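Local atomic coordinates of nuclease-like protein (Chaetomium thermophilum, PDB entry 6GRB), a protein that probably resolves four-way Holliday junctions during DNA recombination as the GEN1-type member of the XPG/FEN1 nuclease family, also cutting 5'-flaps. Residues Ser12-Leu18 with Arg154-Glu159; Gln215-Phe221 with Gly253-Thr257; Glu358-Val362 with Gly451-Thr455. All blocks are in the same frame, centred on the assembly; numbering follows the deposited sequence.

Overall arrangement
The three contacts lie in different parts of the elongated chain, in series along it, none touching another. Interaction 1 belongs to the nuclease core, about 10 Å from the chain's centre; the side chain of its Arg154 lies about 5 Å from that of the magnesium ligand Asp141 and about 9 Å from a bound magnesium ion. Interaction 2 sits about 34 Å from the chain's centre, in the helical region that meets the DNA backbone. Interaction 3 joins the start of helix 453-464 to the segment leading into strand 364-371, about 35 Å from the nearest DNA atom. Centres of interactions 2 and 3 are about 60 Å apart; each is about 32 Å from interaction 1.

Interaction 1: Ser12-Leu18 with Arg154-Glu159; sequences SGERISL and RDWSSE
Ser12-Leu18 leads through Gly13, at positive phi (99°), into edge strand 14-17, whose axis passes 9.5 Å from that of strand segment 154-157 at 39°; side chains, not backbone pairing, bridge the gap. Ser12 O accepts a hydrogen bond from Arg154 NH2 (3.0 Å; Arg154 ptt). Arg15 (chi1 -105°, between wells; chi2 m), its CA 8.3 Å from that of Glu159, is the hub of a salt-bridge network: NH2 lies 2.6 Å from Asp155 OD2, though that nitrogen's place is less sure, and NH1 makes a long bridge to Glu159 OE2 (3.7 Å). Arg15 NH1 donates to Ser157 OG (3.3 Å), which donates to Asp155 OD1 (2.7 Å). Ser17 N-caps helix 18-29, and Leu18 (tp) lays CD2 over the Trp156 five-membered ring, 3.8 Å from its centroid, a CH-pi contact. The contact ties XPG N-terminal to I-region sequence within the mixed seven-stranded sheet of the PIN-like nuclease core: strand 168-173 runs antiparallel between the two strands, while helix 55-70 packs on Leu18 and Trp156.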
loop_
_atom_site.group_PDB
_atom_site.type_symbol
_atom_site.label_atom_id
_atom_site.label_comp_id
_atom_site.label_asym_id
_atom_site.label_seq_id
_atom_site.Cartn_x
_atom_site.Cartn_y
_atom_site.Cartn_z
ATOM N N SER A 12 15.149 8.505 -3.359
ATOM C CA SER A 12 13.906 8.187 -4.041
ATOM C C SER A 12 13.284 6.871 -3.579
ATOM O O SER A 12 12.118 6.622 -3.898
ATOM C CB SER A 12 14.140 8.151 -5.542
ATOM O OG SER A 12 15.316 7.407 -5.797
ATOM N N GLY A 13 14.001 6.051 -2.814
ATOM C CA GLY A 13 13.456 4.827 -2.263
ATOM C C GLY A 13 13.846 3.608 -3.080
ATOM O O GLY A 13 14.405 3.701 -4.176
ATOM N N GLU A 14 13.553 2.432 -2.523
ATOM C CA GLU A 14 13.889 1.167 -3.169
ATOM C C GLU A 14 12.719 0.638 -3.986
ATOM O O GLU A 14 11.623 0.429 -3.450
ATOM C CB GLU A 14 14.299 0.105 -2.156
ATOM C CG GLU A 14 14.669 -1.155 -2.885
ATOM C CD GLU A 14 15.061 -2.290 -1.968
ATOM O OE1 GLU A 14 14.550 -2.344 -0.815
ATOM O OE2 GLU A 14 15.893 -3.127 -2.427
ATOM N N ARG A 15 12.960 0.389 -5.269
ATOM C CA ARG A 15 11.944 -0.193 -6.133
ATOM C C ARG A 15 11.997 -1.680 -5.807
ATOM O O ARG A 15 13.080 -2.257 -5.734
ATOM C CB ARG A 15 12.279 0.045 -7.604
ATOM C CG ARG A 15 11.423 1.111 -8.269
ATOM C CD ARG A 15 10.039 0.578 -8.603
ATOM N NE ARG A 15 8.982 1.470 -8.134
ATOM C CZ ARG A 15 7.909 1.796 -8.847
ATOM N NH1 ARG A 15 7.746 1.305 -10.068
ATOM N NH2 ARG A 15 6.998 2.615 -8.340
ATOM N N ILE A 16 10.843 -2.308 -5.607
ATOM C CA ILE A 16 10.839 -3.715 -5.231
ATOM C C ILE A 16 9.525 -4.349 -5.665
ATOM O O ILE A 16 8.460 -3.739 -5.571
ATOM C CB ILE A 16 11.081 -3.884 -3.722
ATOM C CG1 ILE A 16 11.237 -5.359 -3.372
ATOM C CG2 ILE A 16 9.953 -3.245 -2.907
ATOM C CD1 ILE A 16 11.422 -5.573 -1.892
ATOM N N SER A 17 9.619 -5.578 -6.166
ATOM C CA SER A 17 8.453 -6.352 -6.565
ATOM C C SER A 17 7.507 -6.578 -5.382
ATOM O O SER A 17 7.891 -7.188 -4.380
ATOM C CB SER A 17 8.936 -7.683 -7.140
ATOM O OG SER A 17 7.954 -8.689 -7.073
ATOM N N LEU A 18 6.263 -6.109 -5.510
ATOM C CA LEU A 18 5.262 -6.342 -4.466
ATOM C C LEU A 18 5.115 -7.828 -4.144
ATOM O O LEU A 18 4.925 -8.219 -2.984
ATOM C CB LEU A 18 3.918 -5.761 -4.902
ATOM C CG LEU A 18 2.799 -5.661 -3.873
ATOM C CD1 LEU A 18 3.334 -5.119 -2.545
ATOM C CD2 LEU A 18 1.689 -4.763 -4.408
ATOM N N ARG A 154 4.880 3.559 -2.003
ATOM C CA ARG A 154 4.164 4.432 -2.914
ATOM C C ARG A 154 4.362 3.912 -4.337
ATOM O O ARG A 154 5.213 3.053 -4.597
ATOM C CB ARG A 154 4.639 5.888 -2.776
ATOM C CG ARG A 154 6.114 6.061 -3.034
ATOM C CD ARG A 154 6.620 7.501 -2.807
ATOM N NE ARG A 154 8.026 7.607 -3.224
ATOM C CZ ARG A 154 8.439 8.195 -4.347
ATOM N NH1 ARG A 154 7.562 8.765 -5.166
ATOM N NH2 ARG A 154 9.733 8.224 -4.642
ATOM N N ASP A 155 3.554 4.443 -5.259
ATOM C CA ASP A 155 3.806 4.314 -6.689
ATOM C C ASP A 155 3.747 2.851 -7.126
ATOM O O ASP A 155 4.700 2.300 -7.684
ATOM C CB ASP A 155 5.148 4.960 -7.065
ATOM C CG ASP A 155 5.440 4.875 -8.555
ATOM O OD1 ASP A 155 4.508 4.599 -9.346
ATOM O OD2 ASP A 155 6.613 5.110 -8.942
ATOM N N TRP A 156 2.632 2.204 -6.819
ATOM C CA TRP A 156 2.365 0.865 -7.331
ATOM C C TRP A 156 2.089 0.971 -8.828
ATOM O O TRP A 156 1.043 1.480 -9.239
ATOM C CB TRP A 156 1.181 0.261 -6.585
ATOM C CG TRP A 156 0.887 -1.152 -6.876
ATOM C CD1 TRP A 156 1.748 -2.104 -7.384
ATOM C CD2 TRP A 156 -0.358 -1.811 -6.653
ATOM N NE1 TRP A 156 1.097 -3.319 -7.485
ATOM C CE2 TRP A 156 -0.195 -3.164 -7.049
ATOM C CE3 TRP A 156 -1.590 -1.399 -6.137
ATOM C CZ2 TRP A 156 -1.225 -4.097 -6.954
ATOM C CZ3 TRP A 156 -2.627 -2.341 -6.036
ATOM C CH2 TRP A 156 -2.435 -3.666 -6.449
ATOM N N SER A 157 3.025 0.497 -9.645
ATOM C CA SER A 157 3.019 0.778 -11.073
ATOM C C SER A 157 3.994 -0.177 -11.742
ATOM O O SER A 157 4.795 -0.846 -11.076
ATOM C CB SER A 157 3.434 2.226 -11.363
ATOM O OG SER A 157 4.790 2.428 -10.951
ATOM N N SER A 158 3.938 -0.194 -13.079
ATOM C CA SER A 158 4.872 -0.960 -13.890
ATOM C C SER A 158 6.302 -0.497 -13.646
ATOM O O SER A 158 6.560 0.606 -13.164
ATOM C CB SER A 158 4.542 -0.807 -15.374
ATOM O OG SER A 158 4.768 0.532 -15.794
ATOM N N GLU A 159 7.245 -1.345 -14.018
ATOM C CA GLU A 159 8.629 -1.111 -13.645
ATOM C C GLU A 159 9.482 -0.697 -14.859
ATOM O O GLU A 159 9.652 -1.447 -15.833
ATOM C CB GLU A 159 9.194 -2.363 -12.955
ATOM C CG GLU A 159 10.709 -2.435 -12.836
ATOM C CD GLU A 159 11.313 -1.501 -11.781
ATOM O OE1 GLU A 159 12.389 -1.862 -11.219
ATOM O OE2 GLU A 159 10.736 -0.413 -11.532
#

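Interaction 2: Gln215-Phe221 with Gly253-Thr257; sequences QAAKAGF and GFFRT. With nucleotides of chain C; nucleotides of chain B.
Gln215-Phe221 is part of helix 210-226, with a wider pi-type turn at 217-221 where Gly220 takes positive phi (106°); Gly253-Thr257 is an irregular loop beside it. CA atoms pair Gln215 with Phe255 (5.9 Å) and Ala219 with Phe254 (6.0 Å), and contact is mainly through side chains. Phe254 (chi1 -80°, chi2 -23°) turns one ring face to Ala219, whose CB sits 3.4 Å from the ring centroid and 15° off its normal, a close CH-pi contact. Phe221 (chi1 -64°, chi2 -97°) brings CE2 to 3.6 Å from Phe254 CD2; the ring planes stand at 85°, centroids 5.8 Å apart. Phe255 (chi1 -36°, chi2 -102°) carries CE1 to 4.4 Å from Ala216 CB. Gln215 (chi1 44°, chi2 -149°) extends along the loop, with NE2 3.3 Å from Phe255 CB and 3.1 Å from Arg256 CG. Arg256 (chi1 35°, then tt) sends its guanidinium to the DNA: CZ is 3.2 Å from C5' of DC8 of chain C, over one guanidinium face. Thr257 CB approaches O3' of DT12 of chain B at 3.4 Å. This hydrophobic junction of helix and DNA-facing loop is consistent with the H2TH DNA-binding region of this nuclease family.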
loop_
_atom_site.group_PDB
_atom_site.type_symbol
_atom_site.label_atom_id
_atom_site.label_comp_id
_atom_site.label_asym_id
_atom_site.label_seq_id
_atom_site.Cartn_x
_atom_site.Cartn_y
_atom_site.Cartn_z
ATOM N N GLN A 215 18.979 21.570 7.317
ATOM C CA GLN A 215 20.170 21.725 8.136
ATOM C C GLN A 215 19.835 22.270 9.520
ATOM O O GLN A 215 20.637 22.107 10.447
ATOM C CB GLN A 215 21.228 22.586 7.409
ATOM C CG GLN A 215 20.731 23.852 6.715
ATOM C CD GLN A 215 21.530 24.230 5.465
ATOM O OE1 GLN A 215 22.117 23.376 4.799
ATOM N NE2 GLN A 215 21.528 25.514 5.133
ATOM N N ALA A 216 18.653 22.872 9.685
ATOM C CA ALA A 216 18.115 23.127 11.018
ATOM C C ALA A 216 17.741 21.821 11.713
ATOM O O ALA A 216 18.100 21.597 12.875
ATOM C CB ALA A 216 16.896 24.048 10.928
ATOM N N ALA A 217 16.999 20.953 11.016
ATOM C CA ALA A 217 16.681 19.633 11.554
ATOM C C ALA A 217 17.946 18.896 11.983
ATOM O O ALA A 217 18.007 18.330 13.081
ATOM C CB ALA A 217 15.909 18.817 10.517
ATOM N N LYS A 218 18.975 18.911 11.128
ATOM C CA LYS A 218 20.230 18.240 11.450
ATOM C C LYS A 218 20.915 18.871 12.655
ATOM O O LYS A 218 21.584 18.168 13.424
ATOM C CB LYS A 218 21.166 18.261 10.243
ATOM C CG LYS A 218 20.647 17.501 9.038
ATOM C CD LYS A 218 21.638 17.552 7.883
ATOM C CE LYS A 218 22.906 16.778 8.211
ATOM N NZ LYS A 218 22.598 15.357 8.561
ATOM N N ALA A 219 20.770 20.182 12.842
ATOM C CA ALA A 219 21.374 20.847 13.989
ATOM C C ALA A 219 20.644 20.568 15.297
ATOM O O ALA A 219 21.082 21.047 16.351
ATOM C CB ALA A 219 21.442 22.353 13.745
ATOM N N GLY A 220 19.548 19.815 15.260
ATOM C CA GLY A 220 18.913 19.314 16.455
ATOM C C GLY A 220 17.627 19.997 16.830
ATOM O O GLY A 220 16.999 19.588 17.814
ATOM N N PHE A 221 17.201 21.009 16.074
ATOM C CA PHE A 221 16.046 21.813 16.463
ATOM C C PHE A 221 14.718 21.065 16.365
ATOM O O PHE A 221 13.707 21.568 16.871
ATOM C CB PHE A 221 16.006 23.083 15.614
ATOM C CG PHE A 221 17.179 23.993 15.839
ATOM C CD1 PHE A 221 17.086 25.069 16.717
ATOM C CD2 PHE A 221 18.386 23.769 15.187
ATOM C CE1 PHE A 221 18.175 25.909 16.929
ATOM C CE2 PHE A 221 19.475 24.609 15.392
ATOM C CZ PHE A 221 19.367 25.678 16.261
ATOM N N GLY A 253 27.769 27.658 12.918
ATOM C CA GLY A 253 27.903 27.214 11.536
ATOM C C GLY A 253 26.923 26.123 11.162
ATOM O O GLY A 253 27.288 25.175 10.450
ATOM N N PHE A 254 25.672 26.233 11.627
ATOM C CA PHE A 254 24.694 25.177 11.384
ATOM C C PHE A 254 24.187 25.135 9.943
ATOM O O PHE A 254 23.566 24.136 9.556
ATOM C CB PHE A 254 23.497 25.330 12.323
ATOM C CG PHE A 254 23.729 24.805 13.705
ATOM C CD1 PHE A 254 24.695 23.844 13.951
ATOM C CD2 PHE A 254 22.960 25.269 14.763
ATOM C CE1 PHE A 254 24.899 23.367 15.231
ATOM C CE2 PHE A 254 23.157 24.795 16.039
ATOM C CZ PHE A 254 24.125 23.841 16.274
ATOM N N PHE A 255 24.436 26.176 9.160
ATOM C CA PHE A 255 24.005 26.222 7.765
ATOM C C PHE A 255 25.107 26.575 6.800
ATOM O O PHE A 255 26.256 26.694 7.162
ATOM C CB PHE A 255 22.946 27.290 7.569
ATOM C CG PHE A 255 22.025 27.427 8.707
ATOM C CD1 PHE A 255 20.770 26.882 8.650
ATOM C CD2 PHE A 255 22.412 28.084 9.823
ATOM C CE1 PHE A 255 19.901 27.000 9.699
ATOM C CE2 PHE A 255 21.558 28.212 10.880
ATOM C CZ PHE A 255 20.299 27.669 10.822
ATOM N N ARG A 256 24.721 26.740 5.550
ATOM C CA ARG A 256 25.644 27.165 4.506
ATOM C C ARG A 256 25.902 28.668 4.555
ATOM O O ARG A 256 27.040 29.115 4.380
ATOM C CB ARG A 256 25.072 26.760 3.146
ATOM C CG ARG A 256 23.544 26.856 3.122
ATOM C CD ARG A 256 22.922 26.809 1.715
ATOM N NE ARG A 256 21.563 27.366 1.727
ATOM C CZ ARG A 256 21.246 28.601 1.321
ATOM N NH1 ARG A 256 22.188 29.425 0.829
ATOM N NH2 ARG A 256 19.974 29.001 1.385
ATOM N N THR A 257 24.863 29.472 4.769
ATOM C CA THR A 257 24.996 30.922 4.758
ATOM C C THR A 257 24.274 31.516 5.962
ATOM O O THR A 257 23.610 30.813 6.731
ATOM C CB THR A 257 24.455 31.535 3.453
ATOM O OG1 THR A 257 23.146 31.026 3.171
ATOM C CG2 THR A 257 25.370 31.212 2.288
ATOM P P DC C 8 21.689 24.859 -1.897
ATOM O OP1 DC C 8 22.122 24.234 -0.622
ATOM O OP2 DC C 8 21.550 24.069 -3.139
ATOM O "O5'" DC C 8 20.284 25.569 -1.669
ATOM C "C5'" DC C 8 20.238 26.901 -1.237
ATOM C "C4'" DC C 8 18.957 27.550 -1.680
ATOM O "O4'" DC C 8 19.141 28.172 -2.955
ATOM C "C3'" DC C 8 17.798 26.581 -1.859
ATOM O "O3'" DC C 8 16.938 26.724 -0.756
ATOM C "C2'" DC C 8 17.131 27.009 -3.183
ATOM C "C1'" DC C 8 17.887 28.276 -3.564
ATOM N N1 DC C 8 18.105 28.451 -5.021
ATOM C C2 DC C 8 17.650 29.615 -5.643
ATOM O O2 DC C 8 17.051 30.459 -4.964
ATOM N N3 DC C 8 17.880 29.785 -6.973
ATOM C C4 DC C 8 18.532 28.841 -7.664
ATOM N N4 DC C 8 18.731 29.044 -8.973
ATOM C C5 DC C 8 19.007 27.649 -7.039
ATOM C C6 DC C 8 18.781 27.500 -5.729
ATOM P P DG B 13 26.500 35.251 3.922
ATOM O OP1 DG B 13 26.671 34.209 4.967
ATOM O OP2 DG B 13 26.363 36.679 4.299
ATOM O "O5'" DG B 13 27.714 35.182 2.884
ATOM C "C5'" DG B 13 27.812 34.067 1.979
ATOM C "C4'" DG B 13 28.889 34.319 0.940
ATOM O "O4'" DG B 13 28.337 35.082 -0.171
ATOM C "C3'" DG B 13 30.096 35.126 1.439
ATOM O "O3'" DG B 13 31.262 34.639 0.829
ATOM C "C2'" DG B 13 29.783 36.524 0.934
ATOM C "C1'" DG B 13 29.173 36.191 -0.413
ATOM N N9 DG B 13 28.388 37.281 -0.969
ATOM C C8 DG B 13 27.719 38.255 -0.266
ATOM N N7 DG B 13 27.117 39.123 -1.028
ATOM C C5 DG B 13 27.419 38.711 -2.327
ATOM C C6 DG B 13 27.046 39.267 -3.576
ATOM O O6 DG B 13 26.351 40.267 -3.791
ATOM N N1 DG B 13 27.563 38.535 -4.643
ATOM C C2 DG B 13 28.349 37.412 -4.523
ATOM N N2 DG B 13 28.751 36.845 -5.670
ATOM N N3 DG B 13 28.706 36.874 -3.363
ATOM C C4 DG B 13 28.205 37.575 -2.307
ATOM P P DT B 12 20.284 37.301 2.876
ATOM O OP1 DT B 12 19.815 36.807 4.195
ATOM O OP2 DT B 12 20.328 38.757 2.613
ATOM O "O5'" DT B 12 21.729 36.665 2.609
ATOM C "C5'" DT B 12 21.856 35.262 2.347
ATOM C "C4'" DT B 12 23.231 34.933 1.782
ATOM O "O4'" DT B 12 23.262 35.190 0.363
ATOM C "C3'" DT B 12 24.395 35.707 2.394
ATOM O "O3'" DT B 12 25.252 34.776 3.034
ATOM C "C2'" DT B 12 25.068 36.425 1.194
ATOM C "C1'" DT B 12 24.535 35.657 -0.018
ATOM N N1 DT B 12 24.343 36.483 -1.293
ATOM C C2 DT B 12 24.868 36.034 -2.509
ATOM O O2 DT B 12 25.545 35.028 -2.625
ATOM N N3 DT B 12 24.581 36.830 -3.589
ATOM C C4 DT B 12 23.835 38.001 -3.594
ATOM O O4 DT B 12 23.642 38.661 -4.623
ATOM C C5 DT B 12 23.304 38.402 -2.300
ATOM C C7 DT B 12 22.480 39.654 -2.173
ATOM C C6 DT B 12 23.570 37.625 -1.234
#

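Interaction 3: Glu358-Val362 with Gly451-Thr455; sequences ESTLV and GVPVT
The carboxylate of Glu358 accepts hydrogen bonds from the first turn of helix 453-464. Its OE2 takes one from Val454 N (2.7 Å, N-H...O angle 166°), and its OE1 a very short one from Thr455 OG1 (2.5 Å) and a weak one from Thr455 N (2.8 Å, 122°). Amide hydrogens at a helix start lack acceptors in a preceding turn; for Val454 N a glutamate distant in sequence supplies one, while Thr455 N also bonds weakly to Val452 O (3.2 Å). Val452 holds the N-cap position without a side-chain acceptor. Pro453 has no hydrogen to give, so the 2.9 Å from Glu358 OE2 to Pro453 N is mere proximity. Glu358 reaches across with chi1 -112°, between wells, chi2 178° and chi3 45°; Thr455 is m (-50°), turning its OG1 to the carboxylate. The backbones are closest at Glu358 and Val452, CA atoms 5.3 Å apart. Residues 358-360 are the end of a 3-10 segment, with Leu361 N bonded to Glu358 O (3.1 Å), before Val362 turns extended (phi -148°, psi 121°). Apolar contacts surround the carboxylate: Glu358 CG meets Val452 CG1 at 3.6 Å, and Val362 CB lies 4.1 Å from Val452 CG1. Non-helical Val452 (phi -125°, psi 61°) separates helices 445-451 and 453-464. Facing it, Glu358-Val362 leads into strand 364-371 of the three-stranded antiparallel sheet, with Leu361, modelled only to CB, and Val362 resting on Leu334 of helix 318-340.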
loop_
_atom_site.group_PDB
_atom_site.type_symbol
_atom_site.label_atom_id
_atom_site.label_comp_id
_atom_site.label_asym_id
_atom_site.label_seq_id
_atom_site.Cartn_x
_atom_site.Cartn_y
_atom_site.Cartn_z
ATOM N N GLU A 358 -6.416 -31.736 -2.700
ATOM C CA GLU A 358 -5.436 -30.936 -3.435
ATOM C C GLU A 358 -5.813 -30.784 -4.900
ATOM O O GLU A 358 -5.773 -29.677 -5.455
ATOM C CB GLU A 358 -4.054 -31.567 -3.322
ATOM C CG GLU A 358 -3.119 -30.748 -2.522
ATOM C CD GLU A 358 -1.782 -31.400 -2.387
ATOM O OE1 GLU A 358 -1.258 -31.910 -3.407
ATOM O OE2 GLU A 358 -1.263 -31.414 -1.248
ATOM N N SER A 359 -6.180 -31.891 -5.548
ATOM C CA SER A 359 -6.507 -31.820 -6.968
ATOM C C SER A 359 -7.631 -30.833 -7.285
ATOM O O SER A 359 -7.779 -30.444 -8.452
ATOM C CB SER A 359 -6.876 -33.207 -7.493
ATOM O OG SER A 359 -6.993 -33.174 -8.903
ATOM N N THR A 360 -8.407 -30.398 -6.287
ATOM C CA THR A 360 -9.545 -29.538 -6.582
ATOM C C THR A 360 -9.126 -28.120 -6.924
ATOM O O THR A 360 -9.955 -27.358 -7.430
ATOM C CB THR A 360 -10.536 -29.521 -5.404
ATOM O OG1 THR A 360 -11.850 -29.190 -5.893
ATOM C CG2 THR A 360 -10.136 -28.492 -4.358
ATOM N N LEU A 361 -7.871 -27.749 -6.667
ATOM C CA LEU A 361 -7.398 -26.402 -6.954
ATOM C C LEU A 361 -6.350 -26.355 -8.049
ATOM O O LEU A 361 -6.205 -25.316 -8.694
ATOM C CB LEU A 361 -6.816 -25.756 -5.685
ATOM N N VAL A 362 -5.642 -27.457 -8.287
ATOM C CA VAL A 362 -4.441 -27.465 -9.110
ATOM C C VAL A 362 -4.351 -28.811 -9.808
ATOM O O VAL A 362 -4.298 -29.856 -9.148
ATOM C CB VAL A 362 -3.192 -27.209 -8.247
ATOM C CG1 VAL A 362 -1.952 -27.735 -8.940
ATOM C CG2 VAL A 362 -3.065 -25.727 -7.864
ATOM N N GLY A 451 -0.644 -24.716 0.187
ATOM C CA GLY A 451 -1.993 -25.070 -0.199
ATOM C C GLY A 451 -2.095 -26.423 -0.858
ATOM O O GLY A 451 -3.027 -27.179 -0.575
ATOM N N VAL A 452 -1.136 -26.747 -1.722
ATOM C CA VAL A 452 -1.123 -28.025 -2.428
ATOM C C VAL A 452 0.195 -28.758 -2.193
ATOM O O VAL A 452 0.908 -29.073 -3.157
ATOM C CB VAL A 452 -1.386 -27.821 -3.924
ATOM C CG1 VAL A 452 -2.866 -27.563 -4.148
ATOM C CG2 VAL A 452 -0.553 -26.664 -4.448
ATOM N N PRO A 453 0.531 -29.095 -0.942
ATOM C CA PRO A 453 1.895 -29.575 -0.656
ATOM C C PRO A 453 2.306 -30.871 -1.348
ATOM O O PRO A 453 3.482 -30.994 -1.720
ATOM C CB PRO A 453 1.886 -29.732 0.875
ATOM C CG PRO A 453 0.438 -29.803 1.263
ATOM C CD PRO A 453 -0.247 -28.901 0.298
ATOM N N VAL A 454 1.421 -31.862 -1.509
ATOM C CA VAL A 454 1.935 -33.114 -2.054
ATOM C C VAL A 454 2.018 -33.074 -3.576
ATOM O O VAL A 454 2.678 -33.933 -4.177
ATOM C CB VAL A 454 1.145 -34.340 -1.543
ATOM C CG1 VAL A 454 1.265 -34.434 -0.033
ATOM C CG2 VAL A 454 -0.307 -34.311 -1.942
ATOM N N THR A 455 1.398 -32.076 -4.212
ATOM C CA THR A 455 1.601 -31.861 -5.644
ATOM C C THR A 455 2.991 -31.292 -5.928
ATOM O O THR A 455 3.620 -31.646 -6.932
ATOM C CB THR A 455 0.523 -30.928 -6.184
ATOM O OG1 THR A 455 -0.766 -31.400 -5.773
ATOM C CG2 THR A 455 0.578 -30.886 -7.692
#